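Local coordinates for protein glycoside hydrolase, family 11\:clostridium cellulosome enzyme, dockerin type i\:polysaccharide (Clostridium thermocellum, PDB 2C71) that removes acetyl groups from acetylated xylan as a metal-dependent esterase of carbohydrate esterase family 4, built on the NodB-type polysaccharide deacetylase fold, at residues L6-F11 against T186-L191; V18-V23 against R52-S57; D25-Y30 against I170-L175; D77-S82 against N114-V119; F100-N105 against G149-L154. One frame throughout, in Å; residues are numbered along the deposited sequence. Where two conformers were deposited one is given.

Contact 1 (L6-F11 against T186-L191); sequences LVALTF and TELFTL
L6 and A8, on one face of strand 6-12, meet L188 and L191 of helix 185-192, a strand-helix packing within the NodB-type deacetylase fold. The axes of segments 6-11 and 186-191 come within 8.6 Å, nearly antiparallel at 161°. L188 is pushed in between the two strand residues: with its CG swung opposite the backbone N (chi1 179°), the branch is split so that CD1 rests on L6 CB at 3.8 Å and CD2 on A8 CB at 4.0 Å. A8, with a lone methyl, meets just one arm of the fork. L188 also touches I151 on the adjoining strand and V207 near the C-terminus, which adds to its burial. Toward the outside, L6 and L191 cross at about a right angle, both with CG beside the backbone N. All of this is apolar; no hydrogen bond joins strand and helix here. Farther out, L6 CD1 lies 3.7 Å from L191 CB and 3.9 Å from L191 CD1.

Contact 2 (V18-V23 against R52-S57); sequences VLTARV and RRMVNS
A21 and R53 are the closest residues, CA to CA 9.3 Å, where helices 17-30 and 45-56 of the NodB-type α/β fold pack side by side over strand 35-38, so the gap is bridged chiefly by side chains. On the inner side T20 and M54 cross at about a right angle, methyl against methyl, with T20 CG2 3.6 Å from M54 CE. The M54 chain is extended beyond CG, which carries CE across to the threonine. T20 turns CG2 anti to its backbone N, toward the methionine, while its OG1 hydrogen-bonds to D156 and to D16 N. Both T20 and M54 also lean on F36 beneath. Nearer the surface R53 stretches out fully, its CG anti to the backbone N (chi1 178°), and NH1 stands 3.9 Å from A21 CB, oblique to the guanidinium. R53 NH2 then forms salt bridges with D25 and D28 farther along the first helix. Chemically the contact is thus divided: an apolar pair inside, and outside it an arginine whose charge is probably balanced by two carboxylates, linking the helices electrostatically.

Contact 3 (D25-Y30 against I170-L175); sequences DKLDKY and IIIPTL
One face of the Y30 ring is covered by I172 and P173, both set toward its rim: I172 CB and P173 CD each stand 4.2 Å above the ring plane. Closer touches come from their outer atoms. I172 CG2 lies 3.7 Å from Y30 CG, near the root of the ring, and I172 CD1 sits 3.9 Å from Y30 CD2. At the phenol end P173 crosses the tyrosine at about a right angle, its CG 3.8 Å from Y30 CE1. Holding CG beside its own backbone N (chi1 -63°), Y30 sets one ring face against I172 and P173 and carries OH to D169, with which it hydrogen-bonds. Deeper in, L27 CD2 meets I172 CD1 at 4.1 Å, again crossing at about a right angle. K26 and K29 both make salt bridges to D169 as well, so three side chains of helix 17-30 converge on that carboxylate. Segments 25-30 and 170-175 run roughly parallel, 26° apart, their axes approaching to 11.0 Å, as neighbouring outer helices do over the parallel strands of a barrel-like α/β fold.

Contact 4 (D77-S82 against N114-V119); sequences DQIRKS and NNVDLV
In the NodB homology fold, away from its centre, helix 76-94 packs on the end of helix 110-115: I79 comes against N115 and V116, where the short helix gives way to the chain leading into strand 119-120. I79 does the touching with a single branch. Its CG2, anti to the backbone N while CG1 lies anti to the carbonyl carbon (chi1 -68°), meets V116 CG2 at 3.6 Å, the two side chains crossing at about a right angle. The same methyl rests 3.9 Å from N115 CB and 3.8 Å from N115 O, so it sits against both side chain and backbone of the asparagine. N115 directs its amide elsewhere: ND2 hydrogen-bonds to T111 O, one turn back in helix 110-115. Toward solvent R80 makes only a loose approach, its CG 4.5 Å from N115 O; in one of its two conformers it forms a salt bridge with D77 of its own helix. I79 also reaches T111 and L112, whereas V116 touches I83 one turn on in helix 76-94 and F101 of strand 100-101, placing the contact between the two helices and the small parallel pair of strands 100-101 and 119-120.

Contact 5 (F100-N105 against G149-L154); sequences FFRPPN and GTIILL
Van der Waals packing joins R102 to strand 151-155, for L153 and I151 offer only carbon to the arginine. In the conformer described, L153 lies over one face of the guanidinium, its CG 3.6 Å above the plane and offset toward the rim, with R102 NH1 3.7 Å away. From that branch carbon, L153 CD1 reaches to 3.7 Å from R102 CD. I151 comes instead at the edge, its CG2 near the guanidinium plane and 3.7 Å from R102 NH2. With CG anti to the backbone N and a bend at chi3 (-66°), R102 turns its flat end so that one face meets L153 and an edge meets I151. Polar bonds to other parts of the chain hold the group: NH1 forms a salt bridge with D12 and NH2 hydrogen-bonds to T10. The side chain of R102 comes to about 6 Å from the bound magnesium ion, and R102 O accepts a bond from H64, a metal ligand. Strand 6-12 adjoins strand 151-155, helix 185-192 packs on I151, and strand 60-63 borders the 100-101 side.

Contact 5, about 5 Å from the centre of the chain, is the innermost. Contact 1 lies about 11 Å from it between centres and shares its sheet through neighbouring strands 6-12 and 151-155. Contacts 2 and 3 both use helix 17-30, with centres about 14 Å apart, and are joined through R53. Contact 4 lies across the chain's centre from contact 3, about 34 Å away centre to centre, and joins contact 5 through the pairing of V119 with F101. Along the sequence contact 1 encloses all the others, bringing the first strand back to helix 185-192; contacts 2 and 3 alternate, as do 4 and 5. Helices thus pack around strands, two of which lead at their C-terminal ends to the magnesium ligands D13 and H64.

Contact 1 (L6-F11 against T186-L191)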
# COMPACT_ATOMS: atom_id res chain seq x y z
N LEU A 6 3.26 -9.92 -13.45
CA LEU A 6 3.18 -8.61 -12.77
C LEU A 6 2.96 -8.77 -11.29
O LEU A 6 2.22 -9.64 -10.88
CB LEU A 6 2.04 -7.79 -13.32
CG LEU A 6 2.05 -7.51 -14.83
CD1 LEU A 6 0.85 -6.69 -15.26
CD2 LEU A 6 3.36 -6.86 -15.27
N VAL A 7 3.61 -7.95 -10.46
CA VAL A 7 3.25 -7.84 -9.03
C VAL A 7 3.16 -6.38 -8.67
O VAL A 7 3.77 -5.52 -9.31
CB VAL A 7 4.26 -8.54 -8.08
CG1 VAL A 7 4.05 -10.10 -8.09
CG2 VAL A 7 5.72 -8.12 -8.46
N ALA A 8 2.45 -6.13 -7.57
CA ALA A 8 2.32 -4.80 -7.01
C ALA A 8 2.89 -4.77 -5.59
O ALA A 8 2.31 -5.35 -4.69
CB ALA A 8 0.89 -4.38 -7.02
N LEU A 9 3.94 -4.03 -5.43
CA LEU A 9 4.56 -3.86 -4.17
C LEU A 9 3.83 -2.69 -3.47
O LEU A 9 3.75 -1.59 -4.05
CB LEU A 9 6.04 -3.60 -4.50
CG LEU A 9 6.96 -3.42 -3.31
CD1 LEU A 9 7.07 -4.68 -2.48
CD2 LEU A 9 8.34 -2.95 -3.83
N THR A 10 3.28 -2.90 -2.25
CA THR A 10 2.49 -1.90 -1.57
C THR A 10 2.96 -1.76 -0.11
O THR A 10 3.48 -2.72 0.47
CB THR A 10 0.98 -2.20 -1.63
OG1 THR A 10 0.65 -3.24 -0.73
CG2 THR A 10 0.50 -2.53 -3.05
N PHE A 11 2.81 -0.55 0.43
CA PHE A 11 3.38 -0.21 1.73
C PHE A 11 2.35 0.53 2.56
O PHE A 11 1.86 1.58 2.16
CB PHE A 11 4.59 0.69 1.56
CG PHE A 11 5.72 0.04 0.83
CD1 PHE A 11 6.61 -0.79 1.52
CD2 PHE A 11 5.91 0.22 -0.54
CE1 PHE A 11 7.64 -1.45 0.84
CE2 PHE A 11 6.93 -0.44 -1.20
CZ PHE A 11 7.77 -1.27 -0.51
N THR A 186 -2.96 0.75 -9.87
CA THR A 186 -3.71 1.17 -11.05
C THR A 186 -3.15 0.46 -12.28
O THR A 186 -3.92 -0.00 -13.14
CB THR A 186 -3.72 2.72 -11.22
OG1 THR A 186 -4.62 3.28 -10.26
CG2 THR A 186 -4.13 3.18 -12.60
N GLU A 187 -1.83 0.41 -12.40
CA GLU A 187 -1.22 -0.24 -13.54
C GLU A 187 -1.53 -1.73 -13.57
O GLU A 187 -1.77 -2.31 -14.64
CB GLU A 187 0.28 -0.01 -13.51
CG GLU A 187 0.74 1.38 -13.87
CD GLU A 187 2.19 1.72 -13.47
OE1 GLU A 187 2.93 0.88 -12.83
OE2 GLU A 187 2.61 2.91 -13.77
N LEU A 188 -1.52 -2.39 -12.40
CA LEU A 188 -1.82 -3.82 -12.35
C LEU A 188 -3.21 -4.10 -12.93
O LEU A 188 -3.39 -4.98 -13.76
CB LEU A 188 -1.73 -4.30 -10.90
CG LEU A 188 -2.04 -5.77 -10.69
CD1 LEU A 188 -1.11 -6.66 -11.53
CD2 LEU A 188 -1.96 -6.17 -9.18
N PHE A 189 -4.21 -3.36 -12.47
CA PHE A 189 -5.56 -3.52 -13.00
C PHE A 189 -5.58 -3.25 -14.51
O PHE A 189 -6.13 -4.02 -15.30
CB PHE A 189 -6.54 -2.60 -12.30
CG PHE A 189 -7.07 -3.16 -10.97
CD1 PHE A 189 -6.25 -3.25 -9.86
CD2 PHE A 189 -8.38 -3.57 -10.88
CE1 PHE A 189 -6.81 -3.76 -8.64
CE2 PHE A 189 -8.91 -4.05 -9.71
CZ PHE A 189 -8.12 -4.16 -8.62
N THR A 190 -5.01 -2.13 -14.92
CA THR A 190 -5.10 -1.68 -16.33
C THR A 190 -4.43 -2.72 -17.25
O THR A 190 -4.97 -3.09 -18.29
CB THR A 190 -4.49 -0.30 -16.44
OG1 THR A 190 -5.15 0.65 -15.59
CG2 THR A 190 -4.61 0.24 -17.84
N LEU A 191 -3.24 -3.15 -16.89
CA LEU A 191 -2.48 -4.06 -17.75
C LEU A 191 -3.11 -5.43 -17.83
O LEU A 191 -2.88 -6.18 -18.81
CB LEU A 191 -1.03 -4.20 -17.26
CG LEU A 191 -0.19 -2.95 -17.41
CD1 LEU A 191 1.05 -3.03 -16.51
CD2 LEU A 191 0.24 -2.74 -18.86

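Contact 2 (V18-V23 against R52-S57)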
# COMPACT_ATOMS: atom_id res chain seq x y z
N VAL A 18 11.43 9.90 7.88
CA VAL A 18 12.61 9.08 7.97
C VAL A 18 12.38 7.70 7.39
O VAL A 18 13.08 7.25 6.44
CB VAL A 18 13.14 8.98 9.42
CG1 VAL A 18 14.37 8.07 9.45
CG2 VAL A 18 13.50 10.38 9.93
N LEU A 19 11.39 6.96 7.88
CA LEU A 19 11.24 5.56 7.50
C LEU A 19 10.74 5.40 6.03
O LEU A 19 11.19 4.50 5.33
CB LEU A 19 10.32 4.78 8.45
CG LEU A 19 11.07 4.13 9.64
CD1 LEU A 19 11.68 5.13 10.58
CD2 LEU A 19 10.17 3.14 10.34
N THR A 20 9.83 6.26 5.61
CA THR A 20 9.33 6.18 4.24
C THR A 20 10.43 6.49 3.25
O THR A 20 10.52 5.89 2.18
CB THR A 20 8.10 7.07 4.05
OG1 THR A 20 7.10 6.68 5.01
CG2 THR A 20 7.57 7.01 2.63
N ALA A 21 11.29 7.47 3.58
CA ALA A 21 12.42 7.80 2.70
C ALA A 21 13.34 6.62 2.52
O ALA A 21 13.91 6.46 1.44
CB ALA A 21 13.17 9.03 3.18
N ARG A 22 13.50 5.76 3.53
CA ARG A 22 14.33 4.57 3.34
C ARG A 22 13.78 3.68 2.25
O ARG A 22 14.53 3.11 1.44
CB ARG A 22 14.47 3.79 4.64
CG ARG A 22 15.14 4.50 5.75
CD ARG A 22 15.12 3.63 7.00
NE ARG A 22 15.66 4.40 8.08
CZ ARG A 22 15.51 4.07 9.34
NH1 ARG A 22 14.75 3.02 9.69
NH2 ARG A 22 16.09 4.81 10.26
N VAL A 23 12.45 3.49 2.23
CA VAL A 23 11.81 2.69 1.19
C VAL A 23 11.95 3.40 -0.15
O VAL A 23 12.32 2.77 -1.15
CB VAL A 23 10.35 2.41 1.52
CG1 VAL A 23 9.60 1.80 0.34
CG2 VAL A 23 10.25 1.45 2.73
N ARG A 52 4.55 14.17 -1.93
CA ARG A 52 4.69 14.62 -3.31
C ARG A 52 5.80 13.85 -4.01
O ARG A 52 5.68 13.55 -5.22
CB ARG A 52 4.85 16.16 -3.33
CG ARG A 52 4.76 16.82 -4.70
CD ARG A 52 3.47 16.59 -5.45
NE ARG A 52 2.34 17.45 -5.09
CZ ARG A 52 1.59 18.15 -5.97
NH1 ARG A 52 1.84 18.18 -7.27
NH2 ARG A 52 0.52 18.78 -5.55
N ARG A 53 6.88 13.54 -3.29
CA ARG A 53 7.94 12.72 -3.86
C ARG A 53 7.39 11.41 -4.39
O ARG A 53 7.85 10.90 -5.43
CB ARG A 53 9.01 12.44 -2.79
CG ARG A 53 10.15 11.55 -3.26
CD ARG A 53 11.22 11.38 -2.21
NE ARG A 53 12.17 10.36 -2.63
CZ ARG A 53 13.13 9.84 -1.87
NH1 ARG A 53 13.22 10.13 -0.59
NH2 ARG A 53 13.96 8.93 -2.39
N MET A 54 6.41 10.81 -3.69
CA MET A 54 5.80 9.57 -4.18
C MET A 54 5.28 9.76 -5.59
O MET A 54 5.61 9.02 -6.52
CB MET A 54 4.68 9.12 -3.25
CG MET A 54 5.17 8.71 -1.87
SD MET A 54 3.77 8.46 -0.77
CE MET A 54 4.69 8.05 0.73
N VAL A 55 4.40 10.77 -5.73
CA VAL A 55 3.79 11.10 -7.02
C VAL A 55 4.85 11.40 -8.08
O VAL A 55 4.82 10.87 -9.20
CB VAL A 55 2.80 12.31 -6.90
CG1 VAL A 55 2.17 12.62 -8.24
CG2 VAL A 55 1.71 12.06 -5.88
N ASN A 56 5.81 12.21 -7.69
CA ASN A 56 6.83 12.67 -8.63
C ASN A 56 7.64 11.51 -9.24
O ASN A 56 8.12 11.62 -10.34
CB ASN A 56 7.82 13.61 -7.94
CG ASN A 56 7.20 14.94 -7.50
OD1 ASN A 56 6.10 15.32 -7.95
ND2 ASN A 56 7.92 15.66 -6.64
N SER A 57 7.76 10.43 -8.45
CA SER A 57 8.59 9.28 -8.73
C SER A 57 7.82 8.13 -9.37
O SER A 57 8.34 7.03 -9.51
CB SER A 57 9.31 8.82 -7.47
OG SER A 57 10.01 9.84 -6.85

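Contact 3 (D25-Y30 against I170-L175)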
# COMPACT_ATOMS: atom_id res chain seq x y z
N ASP A 25 14.14 5.43 -1.22
CA ASP A 25 15.54 5.34 -1.70
C ASP A 25 15.79 4.00 -2.37
O ASP A 25 16.50 3.96 -3.38
CB ASP A 25 16.51 5.59 -0.59
CG ASP A 25 16.56 7.04 -0.11
OD1 ASP A 25 16.06 7.95 -0.74
OD2 ASP A 25 17.24 7.26 0.95
N LYS A 26 15.30 2.88 -1.81
CA LYS A 26 15.45 1.57 -2.45
C LYS A 26 14.72 1.55 -3.79
O LYS A 26 15.22 1.00 -4.77
CB LYS A 26 14.90 0.45 -1.57
CG LYS A 26 15.61 0.23 -0.26
CD LYS A 26 17.06 -0.19 -0.39
CE LYS A 26 17.69 -0.35 0.96
NZ LYS A 26 19.09 -0.65 0.92
N LEU A 27 13.51 2.08 -3.83
CA LEU A 27 12.74 2.07 -5.07
C LEU A 27 13.43 2.90 -6.13
O LEU A 27 13.42 2.54 -7.34
CB LEU A 27 11.31 2.53 -4.83
CG LEU A 27 10.55 1.68 -3.80
CD1 LEU A 27 9.17 2.34 -3.54
CD2 LEU A 27 10.40 0.25 -4.22
N ASP A 28 14.08 3.99 -5.76
CA ASP A 28 14.87 4.77 -6.72
C ASP A 28 16.06 3.94 -7.21
O ASP A 28 16.39 3.97 -8.42
CB ASP A 28 15.41 6.08 -6.08
CG ASP A 28 14.38 7.18 -5.87
OD1 ASP A 28 13.31 7.16 -6.51
OD2 ASP A 28 14.70 8.10 -5.05
N LYS A 29 16.76 3.26 -6.31
CA LYS A 29 17.93 2.47 -6.68
C LYS A 29 17.61 1.47 -7.75
O LYS A 29 18.39 1.25 -8.68
CB LYS A 29 18.49 1.78 -5.43
CG LYS A 29 19.69 0.89 -5.60
CD LYS A 29 19.92 0.13 -4.16
CE LYS A 29 21.09 -0.75 -4.12
NZ LYS A 29 21.26 -1.27 -2.75
N TYR A 30 16.45 0.83 -7.64
CA TYR A 30 16.02 -0.22 -8.57
C TYR A 30 15.07 0.25 -9.67
O TYR A 30 14.65 -0.52 -10.51
CB TYR A 30 15.37 -1.39 -7.79
CG TYR A 30 16.32 -2.04 -6.87
CD1 TYR A 30 17.36 -2.76 -7.40
CD2 TYR A 30 16.21 -1.97 -5.47
CE1 TYR A 30 18.30 -3.35 -6.56
CE2 TYR A 30 17.13 -2.57 -4.64
CZ TYR A 30 18.19 -3.26 -5.19
OH TYR A 30 19.17 -3.86 -4.41
N ILE A 170 16.71 -7.91 -1.67
CA ILE A 170 16.56 -9.28 -2.10
C ILE A 170 15.32 -9.42 -2.98
O ILE A 170 15.37 -10.01 -4.06
CB ILE A 170 16.51 -10.24 -0.92
CG1 ILE A 170 17.79 -10.16 -0.11
CG2 ILE A 170 16.22 -11.66 -1.37
CD1 ILE A 170 17.69 -10.81 1.27
N ILE A 171 14.17 -8.91 -2.51
CA ILE A 171 12.92 -9.07 -3.25
C ILE A 171 13.01 -8.57 -4.67
O ILE A 171 12.56 -9.27 -5.60
CB ILE A 171 11.77 -8.35 -2.49
CG1 ILE A 171 11.49 -9.03 -1.13
CG2 ILE A 171 10.52 -8.31 -3.34
CD1 ILE A 171 10.67 -8.16 -0.19
N ILE A 172 13.46 -7.33 -4.85
CA ILE A 172 13.38 -6.72 -6.18
C ILE A 172 14.28 -7.48 -7.19
O ILE A 172 13.80 -7.91 -8.24
CB ILE A 172 13.54 -5.20 -6.11
CG1 ILE A 172 12.33 -4.58 -5.43
CG2 ILE A 172 13.73 -4.66 -7.56
CD1 ILE A 172 12.51 -3.13 -5.04
N PRO A 173 15.57 -7.67 -6.88
CA PRO A 173 16.41 -8.43 -7.85
C PRO A 173 15.91 -9.84 -8.10
O PRO A 173 15.94 -10.33 -9.23
CB PRO A 173 17.79 -8.36 -7.23
CG PRO A 173 17.79 -7.14 -6.36
CD PRO A 173 16.41 -7.08 -5.81
N THR A 174 15.45 -10.54 -7.04
CA THR A 174 15.03 -11.92 -7.21
C THR A 174 13.80 -11.99 -8.11
O THR A 174 13.77 -12.78 -9.07
CB THR A 174 14.69 -12.60 -5.88
OG1 THR A 174 15.87 -12.72 -5.10
CG2 THR A 174 14.08 -14.00 -6.09
N LEU A 175 12.80 -11.17 -7.86
CA LEU A 175 11.61 -11.26 -8.68
C LEU A 175 11.90 -10.77 -10.12
O LEU A 175 11.39 -11.36 -11.07
CB LEU A 175 10.43 -10.53 -8.04
CG LEU A 175 9.96 -11.12 -6.71
CD1 LEU A 175 8.69 -10.41 -6.21
CD2 LEU A 175 9.75 -12.67 -6.82

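Contact 4 (D77-S82 against N114-V119)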
# COMPACT_ATOMS: atom_id res chain seq x y z
N ASP A 77 -21.27 7.19 9.53
CA ASP A 77 -20.70 8.51 9.69
C ASP A 77 -19.20 8.44 10.05
O ASP A 77 -18.37 9.23 9.56
CB ASP A 77 -21.43 9.30 10.77
CG ASP A 77 -22.76 9.83 10.34
OD1 ASP A 77 -23.10 9.77 9.14
OD2 ASP A 77 -23.49 10.33 11.25
N GLN A 78 -18.83 7.53 10.95
CA GLN A 78 -17.41 7.38 11.34
C GLN A 78 -16.56 6.97 10.16
O GLN A 78 -15.45 7.50 9.93
CB GLN A 78 -17.29 6.35 12.44
CG GLN A 78 -17.81 6.85 13.79
CD GLN A 78 -17.90 5.79 14.84
OE1 GLN A 78 -18.17 4.62 14.56
NE2 GLN A 78 -17.77 6.17 16.12
N ILE A 79 -17.05 6.03 9.36
CA ILE A 79 -16.33 5.55 8.20
C ILE A 79 -16.12 6.67 7.20
O ILE A 79 -15.03 6.92 6.69
CB ILE A 79 -17.08 4.38 7.55
CG1 ILE A 79 -17.05 3.15 8.47
CG2 ILE A 79 -16.51 4.04 6.16
CD1 ILE A 79 -18.13 2.10 8.18
N ARG A 80 -17.21 7.36 6.86
CA ARG A 80 -17.23 8.44 5.90
C ARG A 80 -16.21 9.52 6.20
O ARG A 80 -15.53 10.11 5.34
CB ARG A 80 -18.62 9.12 5.78
CG ARG A 80 -19.58 8.39 4.84
CD ARG A 80 -20.93 9.19 4.53
NE ARG A 80 -21.58 9.79 5.72
CZ ARG A 80 -21.22 10.96 6.26
NH1 ARG A 80 -20.24 11.69 5.75
NH2 ARG A 80 -21.82 11.39 7.34
N LYS A 81 -16.21 9.89 7.48
CA LYS A 81 -15.30 10.94 7.94
C LYS A 81 -13.86 10.51 7.80
O LYS A 81 -13.00 11.28 7.35
CB LYS A 81 -15.62 11.34 9.38
CG LYS A 81 -14.68 12.36 9.94
CD LYS A 81 -15.07 12.82 11.31
CE LYS A 81 -14.06 13.82 11.86
NZ LYS A 81 -13.78 15.00 10.97
N SER A 82 -13.56 9.30 8.27
CA SER A 82 -12.18 8.81 8.22
C SER A 82 -11.66 8.79 6.79
O SER A 82 -10.53 9.21 6.49
CB SER A 82 -12.14 7.44 8.84
OG SER A 82 -10.86 6.87 8.81
N ASN A 114 -20.12 -0.96 2.18
CA ASN A 114 -21.24 -0.09 1.75
C ASN A 114 -20.90 1.36 1.78
O ASN A 114 -21.58 2.16 1.15
CB ASN A 114 -22.51 -0.26 2.59
CG ASN A 114 -23.76 0.11 1.84
OD1 ASN A 114 -23.91 -0.24 0.68
ND2 ASN A 114 -24.63 0.86 2.48
N ASN A 115 -19.92 1.75 2.62
CA ASN A 115 -19.67 3.16 2.89
C ASN A 115 -18.32 3.66 2.41
O ASN A 115 -17.96 4.80 2.73
CB ASN A 115 -19.90 3.42 4.38
CG ASN A 115 -21.36 3.41 4.73
OD1 ASN A 115 -22.09 4.37 4.43
ND2 ASN A 115 -21.81 2.32 5.29
N VAL A 116 -17.60 2.84 1.65
CA VAL A 116 -16.32 3.24 1.05
C VAL A 116 -16.40 2.97 -0.46
O VAL A 116 -16.44 1.82 -0.91
CB VAL A 116 -15.14 2.51 1.68
CG1 VAL A 116 -13.80 3.00 1.05
CG2 VAL A 116 -15.08 2.64 3.21
N ASP A 117 -16.39 4.05 -1.24
CA ASP A 117 -16.44 4.00 -2.70
C ASP A 117 -15.04 4.00 -3.32
O ASP A 117 -14.70 4.84 -4.15
CB ASP A 117 -17.25 5.18 -3.25
CG ASP A 117 -17.69 4.96 -4.69
OD1 ASP A 117 -17.99 3.81 -5.05
OD2 ASP A 117 -17.72 5.95 -5.45
N LEU A 118 -14.25 3.02 -2.89
CA LEU A 118 -12.89 2.76 -3.35
C LEU A 118 -12.74 1.27 -3.52
O LEU A 118 -13.50 0.50 -2.91
CB LEU A 118 -11.84 3.24 -2.28
CG LEU A 118 -11.84 4.75 -1.98
CD1 LEU A 118 -11.03 5.09 -0.75
CD2 LEU A 118 -11.32 5.60 -3.18
N VAL A 119 -11.78 0.84 -4.35
CA VAL A 119 -11.51 -0.59 -4.52
C VAL A 119 -10.70 -1.08 -3.30
O VAL A 119 -9.68 -0.48 -2.96
CB VAL A 119 -10.78 -0.85 -5.82
CG1 VAL A 119 -10.33 -2.30 -5.90
CG2 VAL A 119 -11.71 -0.51 -7.02

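Contact 5 (F100-N105 against G149-L154)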
# COMPACT_ATOMS: atom_id res chain seq x y z
N PHE A 100 -7.99 3.36 -4.33
CA PHE A 100 -7.86 2.12 -3.56
C PHE A 100 -7.85 2.41 -2.06
O PHE A 100 -7.33 3.44 -1.63
CB PHE A 100 -6.58 1.40 -3.95
CG PHE A 100 -6.55 0.95 -5.40
CD1 PHE A 100 -7.17 -0.22 -5.75
CD2 PHE A 100 -5.94 1.68 -6.37
CE1 PHE A 100 -7.19 -0.63 -7.09
CE2 PHE A 100 -5.94 1.28 -7.70
CZ PHE A 100 -6.57 0.13 -8.07
N PHE A 101 -8.42 1.47 -1.34
CA PHE A 101 -8.52 1.49 0.14
C PHE A 101 -7.98 0.18 0.68
O PHE A 101 -8.35 -0.88 0.18
CB PHE A 101 -10.00 1.63 0.54
CG PHE A 101 -10.29 1.49 2.02
CD1 PHE A 101 -9.71 2.34 2.94
CD2 PHE A 101 -11.17 0.53 2.46
CE1 PHE A 101 -10.03 2.21 4.32
CE2 PHE A 101 -11.48 0.42 3.81
CZ PHE A 101 -10.93 1.27 4.71
N ARG A 102 -7.16 0.24 1.72
CA ARG A 102 -6.76 -0.93 2.45
C ARG A 102 -7.33 -0.84 3.85
O ARG A 102 -6.95 0.07 4.62
CB ARG A 102 -5.25 -1.08 2.59
CG ARG A 102 -4.92 -2.32 3.42
CD ARG A 102 -3.57 -2.84 3.18
NE ARG A 102 -3.38 -3.36 1.84
CZ ARG A 102 -2.29 -3.23 1.08
NH1 ARG A 102 -1.24 -2.52 1.50
NH2 ARG A 102 -2.25 -3.76 -0.13
N PRO A 103 -8.26 -1.71 4.22
CA PRO A 103 -8.87 -1.62 5.55
C PRO A 103 -7.82 -1.79 6.63
O PRO A 103 -6.97 -2.71 6.57
CB PRO A 103 -9.89 -2.78 5.59
CG PRO A 103 -10.09 -3.16 4.23
CD PRO A 103 -8.86 -2.77 3.41
N PRO A 104 -7.88 -0.95 7.68
CA PRO A 104 -7.05 -1.20 8.88
C PRO A 104 -7.24 -2.61 9.35
O PRO A 104 -8.37 -3.11 9.52
CB PRO A 104 -7.56 -0.15 9.87
CG PRO A 104 -7.99 0.98 8.97
CD PRO A 104 -8.67 0.27 7.81
N ASN A 105 -6.13 -3.29 9.63
CA ASN A 105 -6.12 -4.67 10.11
C ASN A 105 -6.74 -5.67 9.13
O ASN A 105 -6.97 -6.81 9.51
CB ASN A 105 -6.81 -4.82 11.46
CG ASN A 105 -6.26 -3.93 12.54
OD1 ASN A 105 -6.97 -3.55 13.48
ND2 ASN A 105 -5.02 -3.56 12.44
N GLY A 149 0.20 -11.50 -10.64
CA GLY A 149 -0.95 -10.78 -10.17
C GLY A 149 -0.99 -10.51 -8.66
O GLY A 149 -1.91 -9.82 -8.21
N THR A 150 -0.02 -11.01 -7.90
CA THR A 150 -0.07 -10.80 -6.44
C THR A 150 0.08 -9.32 -6.09
O THR A 150 0.95 -8.61 -6.61
CB THR A 150 1.06 -11.58 -5.78
OG1 THR A 150 0.88 -12.99 -6.01
CG2 THR A 150 1.23 -11.31 -4.30
N ILE A 151 -0.70 -8.90 -5.09
CA ILE A 151 -0.51 -7.65 -4.37
C ILE A 151 0.29 -7.99 -3.11
O ILE A 151 -0.15 -8.84 -2.34
CB ILE A 151 -1.84 -7.00 -4.04
CG1 ILE A 151 -2.63 -6.64 -5.32
CG2 ILE A 151 -1.65 -5.79 -3.12
CD1 ILE A 151 -4.09 -6.20 -5.06
N ILE A 152 1.45 -7.39 -2.93
CA ILE A 152 2.34 -7.65 -1.79
C ILE A 152 2.10 -6.57 -0.75
O ILE A 152 2.24 -5.38 -1.06
CB ILE A 152 3.81 -7.58 -2.23
CG1 ILE A 152 4.14 -8.56 -3.38
CG2 ILE A 152 4.71 -7.83 -1.02
CD1 ILE A 152 5.43 -8.27 -4.05
N LEU A 153 1.72 -6.96 0.46
CA LEU A 153 1.43 -6.06 1.58
C LEU A 153 2.67 -6.02 2.49
O LEU A 153 2.96 -7.00 3.21
CB LEU A 153 0.20 -6.49 2.31
CG LEU A 153 -0.35 -5.53 3.39
CD1 LEU A 153 -1.72 -6.03 3.85
CD2 LEU A 153 0.55 -5.30 4.58
N LEU A 154 3.42 -4.92 2.45
CA LEU A 154 4.49 -4.59 3.37
C LEU A 154 4.14 -3.31 4.11
O LEU A 154 3.15 -2.65 3.83
CB LEU A 154 5.83 -4.46 2.61
CG LEU A 154 6.33 -5.75 1.98
CD1 LEU A 154 7.53 -5.45 1.06
CD2 LEU A 154 6.73 -6.79 3.08